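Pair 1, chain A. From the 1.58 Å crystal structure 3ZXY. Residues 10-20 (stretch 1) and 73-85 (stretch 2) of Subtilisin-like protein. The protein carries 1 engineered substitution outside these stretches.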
# COMPACT_ATOMS: atom_id res chain seq x y z
N ILE A 10 5.11 -6.91 -13.06
CA ILE A 10 4.14 -6.60 -12.01
C ILE A 10 4.04 -5.10 -11.84
O ILE A 10 5.06 -4.43 -11.64
CB ILE A 10 4.53 -7.28 -10.68
CG1 ILE A 10 4.56 -8.80 -10.88
CG2 ILE A 10 3.58 -6.89 -9.54
CD1 ILE A 10 3.27 -9.42 -11.40
N ARG A 11 2.82 -4.59 -11.89
CA ARG A 11 2.55 -3.15 -11.82
C ARG A 11 1.90 -2.78 -10.50
O ARG A 11 0.87 -3.34 -10.12
CB ARG A 11 1.65 -2.74 -12.99
CG ARG A 11 2.34 -2.94 -14.33
CD ARG A 11 1.39 -2.82 -15.50
NE ARG A 11 0.54 -4.00 -15.71
CZ ARG A 11 0.88 -5.13 -16.32
NH1 ARG A 11 2.10 -5.34 -16.84
NH2 ARG A 11 -0.04 -6.09 -16.43
N VAL A 12 2.53 -1.84 -9.81
CA VAL A 12 2.06 -1.36 -8.52
C VAL A 12 1.72 0.12 -8.67
O VAL A 12 2.59 0.91 -9.04
CB VAL A 12 3.14 -1.52 -7.44
CG1 VAL A 12 2.63 -1.04 -6.09
CG2 VAL A 12 3.64 -2.95 -7.38
N ALA A 13 0.47 0.47 -8.42
CA ALA A 13 0.03 1.87 -8.48
C ALA A 13 0.08 2.49 -7.10
O ALA A 13 -0.31 1.85 -6.11
CB ALA A 13 -1.37 1.96 -9.04
N ILE A 14 0.58 3.72 -7.03
CA ILE A 14 0.62 4.51 -5.81
C ILE A 14 -0.40 5.63 -6.01
O ILE A 14 -0.20 6.50 -6.86
CB ILE A 14 2.01 5.15 -5.59
CG1 ILE A 14 3.11 4.10 -5.60
CG2 ILE A 14 2.02 5.98 -4.30
CD1 ILE A 14 3.01 3.08 -4.49
N LEU A 15 -1.47 5.61 -5.23
CA LEU A 15 -2.49 6.65 -5.26
C LEU A 15 -2.26 7.48 -4.02
O LEU A 15 -2.68 7.12 -2.92
CB LEU A 15 -3.89 6.04 -5.26
CG LEU A 15 -4.42 5.59 -6.63
CD1 LEU A 15 -3.50 4.61 -7.35
CD2 LEU A 15 -5.81 5.00 -6.43
N ASP A 16 -1.56 8.58 -4.19
CA ASP A 16 -1.12 9.36 -3.05
C ASP A 16 -0.94 10.81 -3.50
O ASP A 16 -1.60 11.27 -4.43
CB ASP A 16 0.18 8.75 -2.47
CG ASP A 16 0.31 8.97 -0.98
OD1 ASP A 16 0.56 10.11 -0.57
OD2 ASP A 16 0.13 8.00 -0.20
N GLY A 17 -0.07 11.53 -2.83
CA GLY A 17 0.31 12.84 -3.30
C GLY A 17 1.30 12.77 -4.44
O GLY A 17 1.72 11.68 -4.86
N PRO A 18 1.70 13.93 -4.94
CA PRO A 18 2.75 13.97 -5.94
C PRO A 18 4.02 13.28 -5.46
O PRO A 18 4.35 13.32 -4.27
CB PRO A 18 2.99 15.47 -6.14
CG PRO A 18 1.72 16.11 -5.73
CD PRO A 18 1.19 15.27 -4.62
N VAL A 19 4.73 12.65 -6.39
CA VAL A 19 5.99 11.98 -6.09
C VAL A 19 7.13 12.72 -6.78
O VAL A 19 7.09 12.95 -7.99
CB VAL A 19 5.95 10.51 -6.55
CG1 VAL A 19 7.30 9.83 -6.37
CG2 VAL A 19 4.86 9.77 -5.78
N ASP A 20 8.15 13.07 -6.01
CA ASP A 20 9.36 13.71 -6.54
C ASP A 20 10.20 12.63 -7.21
O ASP A 20 11.14 12.13 -6.62
CB ASP A 20 10.15 14.41 -5.43
CG ASP A 20 11.44 15.05 -5.94
OD1 ASP A 20 11.59 15.23 -7.17
OD2 ASP A 20 12.31 15.35 -5.10
N GLN A 73 12.34 -3.35 -8.62
CA GLN A 73 12.27 -3.72 -10.03
C GLN A 73 10.85 -3.82 -10.59
O GLN A 73 10.68 -4.02 -11.79
CB GLN A 73 13.02 -5.03 -10.27
CG GLN A 73 14.52 -4.83 -10.20
CD GLN A 73 15.29 -6.07 -10.61
OE1 GLN A 73 14.75 -6.97 -11.26
NE2 GLN A 73 16.56 -6.11 -10.23
N CYS A 74 9.83 -3.67 -9.76
CA CYS A 74 8.47 -3.71 -10.28
C CYS A 74 8.20 -2.39 -11.01
O CYS A 74 8.88 -1.39 -10.77
CB CYS A 74 7.46 -3.91 -9.15
SG CYS A 74 7.52 -5.58 -8.45
N ARG A 75 7.22 -2.39 -11.90
CA ARG A 75 6.81 -1.16 -12.58
C ARG A 75 5.86 -0.36 -11.71
O ARG A 75 4.89 -0.90 -11.17
CB ARG A 75 6.13 -1.50 -13.90
CG ARG A 75 7.10 -1.65 -15.07
CD ARG A 75 6.34 -1.50 -16.38
NE ARG A 75 5.65 -0.21 -16.45
CZ ARG A 75 4.54 0.04 -17.14
NH1 ARG A 75 3.94 -0.92 -17.85
NH2 ARG A 75 4.01 1.25 -17.12
N GLY A 76 6.17 0.93 -11.53
CA GLY A 76 5.37 1.81 -10.68
C GLY A 76 4.46 2.69 -11.52
O GLY A 76 4.89 3.26 -12.54
N LEU A 77 3.20 2.78 -11.11
CA LEU A 77 2.21 3.66 -11.71
C LEU A 77 1.87 4.72 -10.68
O LEU A 77 1.28 4.42 -9.62
CB LEU A 77 0.97 2.90 -12.17
CG LEU A 77 1.17 1.74 -13.14
CD1 LEU A 77 -0.16 1.02 -13.34
CD2 LEU A 77 1.76 2.23 -14.46
N ILE A 78 2.29 5.95 -10.94
CA ILE A 78 2.06 7.02 -9.98
C ILE A 78 0.78 7.76 -10.38
O ILE A 78 0.70 8.31 -11.48
CB ILE A 78 3.22 8.03 -9.92
CG1 ILE A 78 4.57 7.34 -9.66
CG2 ILE A 78 2.93 9.12 -8.91
CD1 ILE A 78 4.58 6.33 -8.55
N VAL A 79 -0.22 7.75 -9.49
CA VAL A 79 -1.54 8.31 -9.79
C VAL A 79 -1.86 9.32 -8.70
O VAL A 79 -2.49 8.99 -7.68
CB VAL A 79 -2.63 7.21 -9.88
CG1 VAL A 79 -3.98 7.80 -10.32
CG2 VAL A 79 -2.20 6.10 -10.84
N PRO A 80 -1.40 10.57 -8.87
CA PRO A 80 -1.60 11.51 -7.77
C PRO A 80 -3.08 11.89 -7.61
O PRO A 80 -3.75 12.31 -8.57
CB PRO A 80 -0.70 12.70 -8.14
CG PRO A 80 0.26 12.16 -9.13
CD PRO A 80 -0.52 11.13 -9.90
N ILE A 81 -3.57 11.70 -6.39
CA ILE A 81 -4.94 12.00 -6.03
C ILE A 81 -4.98 12.98 -4.86
O ILE A 81 -5.91 13.78 -4.79
CB ILE A 81 -5.76 10.74 -5.68
CG1 ILE A 81 -5.10 9.92 -4.57
CG2 ILE A 81 -5.91 9.86 -6.91
CD1 ILE A 81 -6.01 8.89 -3.91
N PHE A 82 -3.99 12.92 -3.97
CA PHE A 82 -3.95 13.84 -2.82
C PHE A 82 -3.27 15.12 -3.28
O PHE A 82 -2.41 15.09 -4.16
CB PHE A 82 -3.17 13.26 -1.63
CG PHE A 82 -3.65 11.93 -1.12
CD1 PHE A 82 -4.99 11.54 -1.18
CD2 PHE A 82 -2.73 11.06 -0.51
CE1 PHE A 82 -5.39 10.29 -0.70
CE2 PHE A 82 -3.13 9.83 -0.03
CZ PHE A 82 -4.45 9.44 -0.14
N SER A 83 -3.65 16.25 -2.70
CA SER A 83 -3.18 17.55 -3.20
C SER A 83 -2.48 18.35 -2.12
O SER A 83 -2.87 18.34 -0.96
CB SER A 83 -4.36 18.35 -3.76
OG SER A 83 -5.37 18.56 -2.79
N ASP A 84 -1.46 19.10 -2.53
CA ASP A 84 -0.79 20.02 -1.61
C ASP A 84 -1.67 21.19 -1.18
O ASP A 84 -1.45 21.76 -0.12
CB ASP A 84 0.52 20.53 -2.23
CG ASP A 84 1.62 19.48 -2.24
OD1 ASP A 84 1.66 18.64 -1.33
OD2 ASP A 84 2.46 19.51 -3.16
N ASP A 85 -2.66 21.55 -2.00
CA ASP A 85 -3.69 22.51 -1.62
C ASP A 85 -4.40 22.12 -0.32
O ASP A 85 -4.52 20.94 -0.01
CB ASP A 85 -4.74 22.62 -2.73
CG ASP A 85 -5.76 23.72 -2.47
OD1 ASP A 85 -5.39 24.91 -2.57
OD2 ASP A 85 -6.93 23.41 -2.15
O HOH W 1 4.63 -4.05 -16.73

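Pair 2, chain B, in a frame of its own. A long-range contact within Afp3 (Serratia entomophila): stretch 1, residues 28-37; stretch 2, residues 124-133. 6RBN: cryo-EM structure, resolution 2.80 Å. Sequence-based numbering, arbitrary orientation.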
# COMPACT_ATOMS: atom_id res chain seq x y z
N ALA B 28 47.65 -36.67 7.41
CA ALA B 28 48.89 -37.44 7.31
C ALA B 28 49.95 -36.70 8.12
O ALA B 28 50.67 -35.84 7.59
CB ALA B 28 49.31 -37.62 5.86
N VAL B 29 50.05 -37.03 9.40
CA VAL B 29 51.06 -36.48 10.29
C VAL B 29 51.85 -37.65 10.86
O VAL B 29 51.38 -38.35 11.77
CB VAL B 29 50.43 -35.63 11.41
CG1 VAL B 29 51.51 -35.08 12.32
CG2 VAL B 29 49.60 -34.50 10.84
N PRO B 30 53.05 -37.91 10.35
CA PRO B 30 53.79 -39.11 10.73
C PRO B 30 54.71 -38.91 11.93
O PRO B 30 54.94 -37.79 12.40
CB PRO B 30 54.61 -39.41 9.47
CG PRO B 30 54.83 -38.09 8.88
CD PRO B 30 53.61 -37.28 9.15
N LEU B 31 55.25 -40.03 12.42
CA LEU B 31 56.19 -40.06 13.54
C LEU B 31 57.40 -40.91 13.14
O LEU B 31 57.44 -42.12 13.36
CB LEU B 31 55.53 -40.60 14.81
CG LEU B 31 56.43 -40.70 16.05
CD1 LEU B 31 56.89 -39.35 16.52
CD2 LEU B 31 55.74 -41.45 17.14
N PHE B 32 58.41 -40.27 12.56
CA PHE B 32 59.56 -41.01 12.06
C PHE B 32 60.46 -41.41 13.22
O PHE B 32 61.04 -40.55 13.89
CB PHE B 32 60.33 -40.17 11.05
CG PHE B 32 59.53 -39.83 9.83
CD1 PHE B 32 59.26 -40.79 8.88
CD2 PHE B 32 59.07 -38.55 9.63
CE1 PHE B 32 58.52 -40.49 7.76
CE2 PHE B 32 58.35 -38.24 8.51
CZ PHE B 32 58.07 -39.21 7.58
N VAL B 33 60.56 -42.71 13.46
CA VAL B 33 61.44 -43.26 14.48
C VAL B 33 62.71 -43.72 13.77
O VAL B 33 62.72 -44.75 13.10
CB VAL B 33 60.78 -44.41 15.25
CG1 VAL B 33 61.74 -44.99 16.26
CG2 VAL B 33 59.52 -43.92 15.93
N ALA B 34 63.78 -42.94 13.90
CA ALA B 34 65.04 -43.26 13.25
C ALA B 34 66.18 -42.73 14.11
O ALA B 34 65.96 -42.25 15.23
CB ALA B 34 65.08 -42.70 11.83
N ARG B 35 67.40 -42.81 13.58
CA ARG B 35 68.59 -42.42 14.32
C ARG B 35 68.90 -40.95 14.06
O ARG B 35 69.84 -40.58 13.36
CB ARG B 35 69.77 -43.30 13.94
CG ARG B 35 69.64 -44.75 14.36
CD ARG B 35 70.90 -45.52 13.99
NE ARG B 35 70.85 -46.91 14.44
CZ ARG B 35 70.40 -47.92 13.71
NH1 ARG B 35 69.96 -47.70 12.48
NH2 ARG B 35 70.40 -49.15 14.20
N PHE B 36 68.08 -40.09 14.65
CA PHE B 36 68.28 -38.65 14.55
C PHE B 36 69.22 -38.20 15.66
O PHE B 36 69.08 -38.60 16.81
CB PHE B 36 66.95 -37.90 14.65
CG PHE B 36 66.00 -38.22 13.54
CD1 PHE B 36 66.20 -37.70 12.28
CD2 PHE B 36 64.91 -39.03 13.76
CE1 PHE B 36 65.33 -37.99 11.25
CE2 PHE B 36 64.03 -39.33 12.74
CZ PHE B 36 64.24 -38.81 11.48
N THR B 37 70.18 -37.35 15.30
CA THR B 37 71.17 -36.88 16.25
C THR B 37 70.87 -35.44 16.63
O THR B 37 70.99 -34.55 15.78
CB THR B 37 72.58 -36.99 15.67
OG1 THR B 37 72.69 -36.15 14.52
CG2 THR B 37 72.88 -38.42 15.28
N GLY B 124 54.84 -31.89 5.95
CA GLY B 124 53.87 -31.95 7.02
C GLY B 124 54.45 -31.49 8.34
O GLY B 124 55.60 -31.05 8.42
N PRO B 125 53.65 -31.56 9.40
CA PRO B 125 54.16 -31.16 10.73
C PRO B 125 55.22 -32.10 11.29
O PRO B 125 56.00 -31.68 12.15
CB PRO B 125 52.90 -31.14 11.59
CG PRO B 125 51.78 -30.94 10.63
CD PRO B 125 52.18 -31.70 9.40
N CYS B 126 55.23 -33.37 10.87
CA CYS B 126 56.39 -34.27 10.92
C CYS B 126 57.03 -34.46 12.30
O CYS B 126 58.11 -33.92 12.56
CB CYS B 126 57.45 -33.78 9.93
SG CYS B 126 58.82 -34.91 9.63
N TYR B 127 56.34 -35.13 13.22
CA TYR B 127 56.92 -35.43 14.52
C TYR B 127 58.07 -36.42 14.39
O TYR B 127 58.05 -37.31 13.54
CB TYR B 127 55.85 -35.99 15.47
CG TYR B 127 54.85 -34.95 15.89
CD1 TYR B 127 55.10 -34.11 16.97
CD2 TYR B 127 53.66 -34.78 15.20
CE1 TYR B 127 54.20 -33.15 17.35
CE2 TYR B 127 52.76 -33.82 15.57
CZ TYR B 127 53.03 -33.01 16.65
OH TYR B 127 52.12 -32.05 17.03
N LEU B 128 59.09 -36.25 15.23
CA LEU B 128 60.27 -37.10 15.23
C LEU B 128 60.51 -37.67 16.62
O LEU B 128 60.27 -36.99 17.62
CB LEU B 128 61.53 -36.36 14.79
CG LEU B 128 61.62 -35.77 13.39
CD1 LEU B 128 63.00 -35.17 13.21
CD2 LEU B 128 61.33 -36.80 12.33
N TYR B 129 60.99 -38.90 16.67
CA TYR B 129 61.41 -39.54 17.92
C TYR B 129 62.81 -40.11 17.74
O TYR B 129 62.96 -41.20 17.17
CB TYR B 129 60.43 -40.63 18.34
CG TYR B 129 60.80 -41.30 19.64
CD1 TYR B 129 60.64 -40.64 20.85
CD2 TYR B 129 61.30 -42.60 19.66
CE1 TYR B 129 60.98 -41.24 22.04
CE2 TYR B 129 61.64 -43.21 20.85
CZ TYR B 129 61.47 -42.53 22.03
OH TYR B 129 61.80 -43.13 23.22
N PRO B 130 63.85 -39.42 18.21
CA PRO B 130 65.21 -39.96 18.07
C PRO B 130 65.47 -41.15 18.98
O PRO B 130 65.42 -41.05 20.21
CB PRO B 130 66.10 -38.77 18.43
CG PRO B 130 65.25 -37.91 19.29
CD PRO B 130 63.85 -38.07 18.79
N LEU B 131 65.75 -42.30 18.36
CA LEU B 131 65.95 -43.56 19.07
C LEU B 131 67.23 -44.18 18.53
O LEU B 131 67.26 -44.63 17.38
CB LEU B 131 64.73 -44.47 18.89
CG LEU B 131 64.48 -45.76 19.67
CD1 LEU B 131 65.13 -46.95 19.01
CD2 LEU B 131 64.96 -45.62 21.10
N GLU B 132 68.29 -44.19 19.35
CA GLU B 132 69.64 -44.35 18.83
C GLU B 132 69.96 -45.79 18.45
O GLU B 132 70.23 -46.09 17.28
CB GLU B 132 70.66 -43.84 19.86
CG GLU B 132 72.10 -43.93 19.39
CD GLU B 132 72.42 -42.98 18.25
OE1 GLU B 132 71.77 -41.92 18.14
OE2 GLU B 132 73.33 -43.31 17.45
N LYS B 133 69.94 -46.71 19.41
CA LYS B 133 70.22 -48.11 19.13
C LYS B 133 68.93 -48.90 19.27
O LYS B 133 67.93 -48.40 19.79
CB LYS B 133 71.31 -48.66 20.06
CG LYS B 133 70.92 -48.78 21.52
CD LYS B 133 72.11 -49.25 22.34
CE LYS B 133 71.77 -49.39 23.81
NZ LYS B 133 70.83 -50.52 24.04

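Both pairs consist of two neighbouring parallel strands from one chain. The strand directions differ by 23° in pair 1 and by 20° in pair 2. Fourteen central residues superpose with an RMSD of 0.8 Å on N, CA and C. Val12(A) falls on Pro30(B), Ala13(A) on Leu31(B), Ile14(A) on Phe32(B) and Leu15(A) on Val33(B). In the second strand, Leu77(A) matches Tyr127(B), Ile78(A) matches Leu128(B), Val79(A) matches Tyr129(B) and Pro80(A) matches Pro130(B).

The backbone ladder is shared. Ile14(A) N donates to Leu77(A) O at 2.8 Å, and Phe32(B) N donates to Tyr127(B) O at 3.1 Å. Val79(A) N donates to Ile14(A) O at 2.9 Å, and Tyr129(B) N donates to Phe32(B) O at 3.2 Å. One rung earlier, Leu77(A) N to Val12(A) O is 2.9 Å and nearly straight. Its counterpart, Tyr127(B) N to Pro30(B) O, is 3.1 Å but bent and weak. Val12(A) N also donates to Arg75(A) O at 2.9 Å. The matched Pro30(B) has no amide hydrogen, so that bond cannot form in pair 2.

After the central rungs, Ile81(A) N reaches Asp16(A) O at 2.8 Å, and Leu131(B) N reaches Ala34(B) O at 3.1 Å. In pair 1 the same acceptor takes a second bond, from Phe82(A) N to Asp16(A) O at 2.9 Å. In pair 2 the second donor to Ala34(B) O comes from its own stretch: Phe36(B) N, in a weak bond of 3.1 Å.

One face carries Ala13(A), Leu77(A), Leu15(A) and Val79(A) in pair 1. Small Ala13(A) lies beside Leu77(A), with 4.0 Å between their CB atoms. In pair 2 the matched Leu31(B) is larger. Its CD1 comes to 3.7 Å from Tyr127(B) CB and 4.2 Å from Tyr129(B) CB, so it touches two tyrosines. Further along, Leu15(A) CD1 packs 3.7 Å from Val79(A) CB. At the matched positions, Val33(B) CG1 meets the ring edge of Tyr129(B), 4.2 Å from its CD2.

The other face carries Ile14(A) and Ile78(A), matched by Phe32(B) and Leu128(B). Ile14(A) CG1 lies 4.0 Å from Ile78(A) CD1. Phe32(B) instead brings its CB to 3.7 Å from Leu128(B) CD2. Its ring edge also meets Cys126(B), with CE2 3.5 Å from SG. Cys126(B) matches Gly76(A), which has no side chain to offer. Leu128(B) CD1 also sits over the ring face of Phe36(B), 4.0 Å from the centroid. In pair 1, Val19(A) CG2 packs 3.7 Å from Ile78(A) CG2.

The start of the strands differs in character. In pair 1, Arg11(A) CG lies over one guanidinium face of Arg75(A). A water accepts from Arg11(A) NH1 at 2.8 Å and, weakly, from Arg75(A) NH1 at 3.4 Å. The matched Val29(B) and Pro125(B) make an apolar contact, CG2 to CD at 4.1 Å.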